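Local coordinates for stage III sporulation protein AH (Bacillus subtilis, PDB 3TUF) that forms, together with SpoIIQ, an intercellular channel between mother cell and forespore that supports engulfment and forespore-specific gene activation during sporulation, at residues F85-E99 / D148-V162. Numbering follows the deposited sequence.
Sequences FTTYRLDLEDARSKE and DALVNAEGDKINITV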
# COMPACT_ATOMS: atom_id res chain seq x y z
N PHE B 85 -2.44 16.06 -0.79
CA PHE B 85 -2.50 14.61 -0.99
C PHE B 85 -1.12 13.96 -1.14
O PHE B 85 -0.75 13.06 -0.35
CB PHE B 85 -3.34 14.26 -2.19
CG PHE B 85 -4.80 14.09 -1.89
CD1 PHE B 85 -5.57 15.14 -1.40
CD2 PHE B 85 -5.44 12.88 -2.12
CE1 PHE B 85 -6.92 14.99 -1.14
CE2 PHE B 85 -6.83 12.72 -1.86
CZ PHE B 85 -7.55 13.80 -1.35
N THR B 86 -0.37 14.42 -2.14
CA THR B 86 0.98 13.88 -2.33
C THR B 86 1.84 14.12 -1.06
O THR B 86 2.61 13.25 -0.65
CB THR B 86 1.66 14.38 -3.65
OG1 THR B 86 1.29 15.72 -3.87
CG2 THR B 86 1.24 13.54 -4.93
N THR B 87 1.72 15.27 -0.41
CA THR B 87 2.56 15.42 0.79
C THR B 87 2.22 14.37 1.86
O THR B 87 3.09 13.67 2.40
CB THR B 87 2.51 16.82 1.37
OG1 THR B 87 2.77 17.76 0.32
CG2 THR B 87 3.59 16.98 2.44
N TYR B 88 0.93 14.26 2.15
CA TYR B 88 0.45 13.29 3.12
C TYR B 88 0.89 11.84 2.78
O TYR B 88 1.49 11.14 3.61
CB TYR B 88 -1.06 13.43 3.23
CG TYR B 88 -1.67 12.67 4.38
CD1 TYR B 88 -1.77 13.24 5.66
CD2 TYR B 88 -2.16 11.38 4.20
CE1 TYR B 88 -2.33 12.53 6.73
CE2 TYR B 88 -2.72 10.66 5.27
CZ TYR B 88 -2.81 11.24 6.52
OH TYR B 88 -3.38 10.51 7.55
N ARG B 89 0.62 11.39 1.56
CA ARG B 89 0.98 10.03 1.20
C ARG B 89 2.49 9.82 1.46
O ARG B 89 2.92 8.86 2.18
CB ARG B 89 0.61 9.76 -0.25
CG ARG B 89 -0.90 9.53 -0.50
CD ARG B 89 -1.09 8.50 -1.60
NE ARG B 89 -2.51 8.31 -1.94
CZ ARG B 89 -3.22 9.16 -2.70
NH1 ARG B 89 -2.67 10.26 -3.25
NH2 ARG B 89 -4.49 8.91 -2.94
N LEU B 90 3.28 10.74 0.93
CA LEU B 90 4.72 10.72 1.23
C LEU B 90 5.06 10.62 2.73
O LEU B 90 5.80 9.68 3.13
CB LEU B 90 5.45 11.88 0.55
CG LEU B 90 5.63 11.45 -0.91
CD1 LEU B 90 6.06 12.59 -1.79
CD2 LEU B 90 6.59 10.24 -1.02
N ASP B 91 4.50 11.55 3.53
CA ASP B 91 4.81 11.51 4.95
C ASP B 91 4.30 10.23 5.64
O ASP B 91 5.01 9.60 6.47
CB ASP B 91 4.32 12.78 5.63
CG ASP B 91 5.06 14.05 5.11
OD1 ASP B 91 6.19 13.97 4.49
OD2 ASP B 91 4.49 15.13 5.33
N LEU B 92 3.09 9.81 5.27
CA LEU B 92 2.56 8.55 5.76
C LEU B 92 3.53 7.38 5.48
O LEU B 92 3.92 6.63 6.41
CB LEU B 92 1.18 8.28 5.19
CG LEU B 92 0.46 7.02 5.74
CD1 LEU B 92 0.51 7.06 7.27
CD2 LEU B 92 -0.98 6.95 5.24
N GLU B 93 3.91 7.23 4.22
CA GLU B 93 4.86 6.20 3.81
C GLU B 93 6.08 6.27 4.71
O GLU B 93 6.33 5.36 5.51
CB GLU B 93 5.26 6.38 2.35
CG GLU B 93 4.70 5.32 1.41
CD GLU B 93 3.52 4.58 2.01
OE1 GLU B 93 3.74 3.53 2.64
OE2 GLU B 93 2.38 5.06 1.85
N ASP B 94 6.85 7.35 4.58
CA ASP B 94 8.01 7.57 5.48
C ASP B 94 7.77 6.99 6.88
O ASP B 94 8.53 6.07 7.33
CB ASP B 94 8.34 9.07 5.59
CG ASP B 94 8.73 9.67 4.22
OD1 ASP B 94 8.87 8.83 3.29
OD2 ASP B 94 8.93 10.92 4.05
N ALA B 95 6.71 7.51 7.52
CA ALA B 95 6.32 7.09 8.85
C ALA B 95 6.10 5.55 8.92
O ALA B 95 6.71 4.85 9.75
CB ALA B 95 5.10 7.87 9.32
N ARG B 96 5.27 5.02 8.02
CA ARG B 96 5.03 3.57 7.98
C ARG B 96 6.34 2.77 7.92
O ARG B 96 6.50 1.76 8.61
CB ARG B 96 4.13 3.21 6.80
CG ARG B 96 2.83 3.98 6.76
CD ARG B 96 1.83 3.45 7.78
NE ARG B 96 0.64 2.90 7.14
CZ ARG B 96 -0.58 3.39 7.29
NH1 ARG B 96 -0.78 4.46 8.06
NH2 ARG B 96 -1.61 2.83 6.68
N SER B 97 7.26 3.22 7.08
CA SER B 97 8.56 2.54 6.85
C SER B 97 9.31 2.37 8.13
O SER B 97 9.77 1.26 8.46
CB SER B 97 9.47 3.39 6.00
OG SER B 97 9.19 3.12 4.67
N LYS B 98 9.46 3.52 8.81
CA LYS B 98 10.10 3.60 10.08
C LYS B 98 9.43 2.65 11.00
O LYS B 98 10.10 1.84 11.65
CB LYS B 98 9.99 5.01 10.66
CG LYS B 98 11.18 5.87 10.30
CD LYS B 98 10.90 7.42 10.52
CE LYS B 98 10.37 8.14 9.23
NZ LYS B 98 9.59 9.40 9.50
N GLU B 99 8.10 2.75 11.07
CA GLU B 99 7.33 1.78 11.84
C GLU B 99 7.74 0.31 11.60
O GLU B 99 8.13 -0.37 12.57
CB GLU B 99 5.88 1.92 11.54
CG GLU B 99 5.16 2.72 12.54
CD GLU B 99 3.76 2.13 12.75
OE1 GLU B 99 3.66 1.14 13.51
OE2 GLU B 99 2.79 2.64 12.13
N ASP B 148 -9.94 11.34 -6.85
CA ASP B 148 -8.88 10.79 -6.00
C ASP B 148 -9.46 10.64 -4.60
O ASP B 148 -10.46 11.28 -4.27
CB ASP B 148 -7.66 11.73 -5.99
CG ASP B 148 -6.38 11.02 -5.52
OD1 ASP B 148 -6.42 9.82 -5.13
OD2 ASP B 148 -5.30 11.68 -5.54
N ALA B 149 -8.83 9.78 -3.78
CA ALA B 149 -9.23 9.56 -2.40
C ALA B 149 -8.05 9.18 -1.54
O ALA B 149 -7.09 8.59 -2.05
CB ALA B 149 -10.25 8.47 -2.31
N LEU B 150 -8.14 9.44 -0.24
CA LEU B 150 -7.03 9.16 0.67
C LEU B 150 -7.59 8.64 1.98
O LEU B 150 -8.56 9.22 2.50
CB LEU B 150 -6.28 10.46 0.89
CG LEU B 150 -5.26 10.56 1.98
CD1 LEU B 150 -4.11 9.67 1.67
CD2 LEU B 150 -4.82 12.08 2.06
N VAL B 151 -6.98 7.59 2.51
CA VAL B 151 -7.61 6.81 3.57
C VAL B 151 -6.54 6.39 4.54
O VAL B 151 -5.55 5.71 4.18
CB VAL B 151 -8.25 5.45 3.06
CG1 VAL B 151 -8.72 4.51 4.25
CG2 VAL B 151 -9.43 5.67 2.08
N ASN B 152 -6.75 6.74 5.80
CA ASN B 152 -5.82 6.34 6.83
C ASN B 152 -6.64 5.59 7.84
O ASN B 152 -7.57 6.16 8.46
CB ASN B 152 -5.06 7.56 7.42
CG ASN B 152 -4.18 7.19 8.65
OD1 ASN B 152 -4.43 6.25 9.40
ND2 ASN B 152 -3.15 7.99 8.86
N ALA B 153 -6.31 4.32 8.00
CA ALA B 153 -7.14 3.40 8.74
C ALA B 153 -6.40 2.96 9.97
O ALA B 153 -6.72 1.94 10.59
CB ALA B 153 -7.48 2.20 7.88
N GLU B 154 -5.40 3.73 10.34
CA GLU B 154 -4.46 3.23 11.34
C GLU B 154 -4.92 3.23 12.80
O GLU B 154 -4.56 2.31 13.55
CB GLU B 154 -3.12 3.91 11.22
CG GLU B 154 -2.07 3.12 11.90
CD GLU B 154 -0.71 3.72 11.64
OE1 GLU B 154 -0.63 4.90 11.14
OE2 GLU B 154 0.28 2.99 11.94
N GLY B 155 -5.65 4.23 13.23
CA GLY B 155 -5.89 4.35 14.66
C GLY B 155 -7.27 3.94 15.15
O GLY B 155 -7.82 2.92 14.76
N ASP B 156 -7.82 4.78 16.04
CA ASP B 156 -9.15 4.60 16.58
C ASP B 156 -10.20 5.09 15.59
O ASP B 156 -11.35 4.69 15.67
CB ASP B 156 -9.28 5.41 17.86
CG ASP B 156 -8.73 4.68 19.09
OD1 ASP B 156 -8.46 3.45 18.99
OD2 ASP B 156 -8.59 5.34 20.16
N LYS B 157 -9.82 5.97 14.69
CA LYS B 157 -10.75 6.53 13.78
C LYS B 157 -10.17 6.14 12.45
O LYS B 157 -8.96 5.86 12.37
CB LYS B 157 -10.70 8.02 13.91
CG LYS B 157 -11.99 8.68 13.52
CD LYS B 157 -11.77 10.01 12.83
CE LYS B 157 -11.48 11.10 13.82
NZ LYS B 157 -11.79 12.44 13.21
N ILE B 158 -11.03 6.09 11.42
CA ILE B 158 -10.60 5.96 10.04
C ILE B 158 -10.85 7.30 9.32
O ILE B 158 -11.99 7.77 9.23
CB ILE B 158 -11.46 4.92 9.30
CG1 ILE B 158 -11.63 3.60 10.08
CG2 ILE B 158 -10.95 4.71 7.93
CD1 ILE B 158 -10.34 2.96 10.69
N ASN B 159 -9.82 7.89 8.76
CA ASN B 159 -9.98 9.17 8.08
C ASN B 159 -9.92 8.99 6.63
O ASN B 159 -9.01 8.28 6.14
CB ASN B 159 -8.87 10.14 8.47
CG ASN B 159 -9.14 10.71 9.78
OD1 ASN B 159 -8.57 10.26 10.81
ND2 ASN B 159 -10.10 11.67 9.81
N ILE B 160 -10.85 9.62 5.94
CA ILE B 160 -10.97 9.37 4.53
C ILE B 160 -11.19 10.70 3.96
O ILE B 160 -12.11 11.44 4.38
CB ILE B 160 -12.23 8.60 4.22
CG1 ILE B 160 -12.18 7.23 4.92
CG2 ILE B 160 -12.52 8.52 2.63
CD1 ILE B 160 -13.48 6.44 4.71
N THR B 161 -10.37 11.03 2.98
CA THR B 161 -10.50 12.34 2.37
C THR B 161 -10.67 12.10 0.90
O THR B 161 -9.95 11.27 0.29
CB THR B 161 -9.29 13.27 2.67
OG1 THR B 161 -8.93 13.12 4.05
CG2 THR B 161 -9.65 14.76 2.37
N VAL B 162 -11.64 12.81 0.36
CA VAL B 162 -12.07 12.58 -0.99
C VAL B 162 -12.02 13.94 -1.70
O VAL B 162 -12.39 14.98 -1.13
CB VAL B 162 -13.46 11.88 -0.92
CG1 VAL B 162 -14.38 12.32 -2.03
CG2 VAL B 162 -13.25 10.37 -0.90
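Leu150 is the apolar centre of this contact, set among three side chains of one helix, and illustrates how a strand residue seats against a helix between polar pairs. Its CD2 lies over the middle of the Phe85 ring, 4.3 Å above the plane, and also meets Tyr88 CD2 at 3.5 Å; its CD1 lies over one face of the Arg89 guanidinium. With CG anti to the backbone N (chi1 -169°), the Tyr88 ring extends past Leu150, and its OH accepts a hydrogen bond from Asn152 ND2 (2.8 Å). The Asn152 OD1 takes the backbone N of Glu154 in an Asx turn, which helps fix the amide. At the other end Arg89 NH2 forms a salt bridge to Asp148 OD1 (3.1 Å), guanidinium and carboxylate planes 15° apart; Ala149 N grips the same oxygen from the same face. With an alanine at Asp148 both donors lose this carboxylate, and the Arg89 guanidinium is likely to turn more freely. Arg96 makes salt bridges through NH1 to Glu154 OE1 (3.1 Å) and through NH2 and NE to Glu134 and Glu131 of helix 114-143. Segment 85-99 runs at 31° to strand 149-152, outermost within this chain, consistent with a ring-building-motif sheet flanked by an added helix.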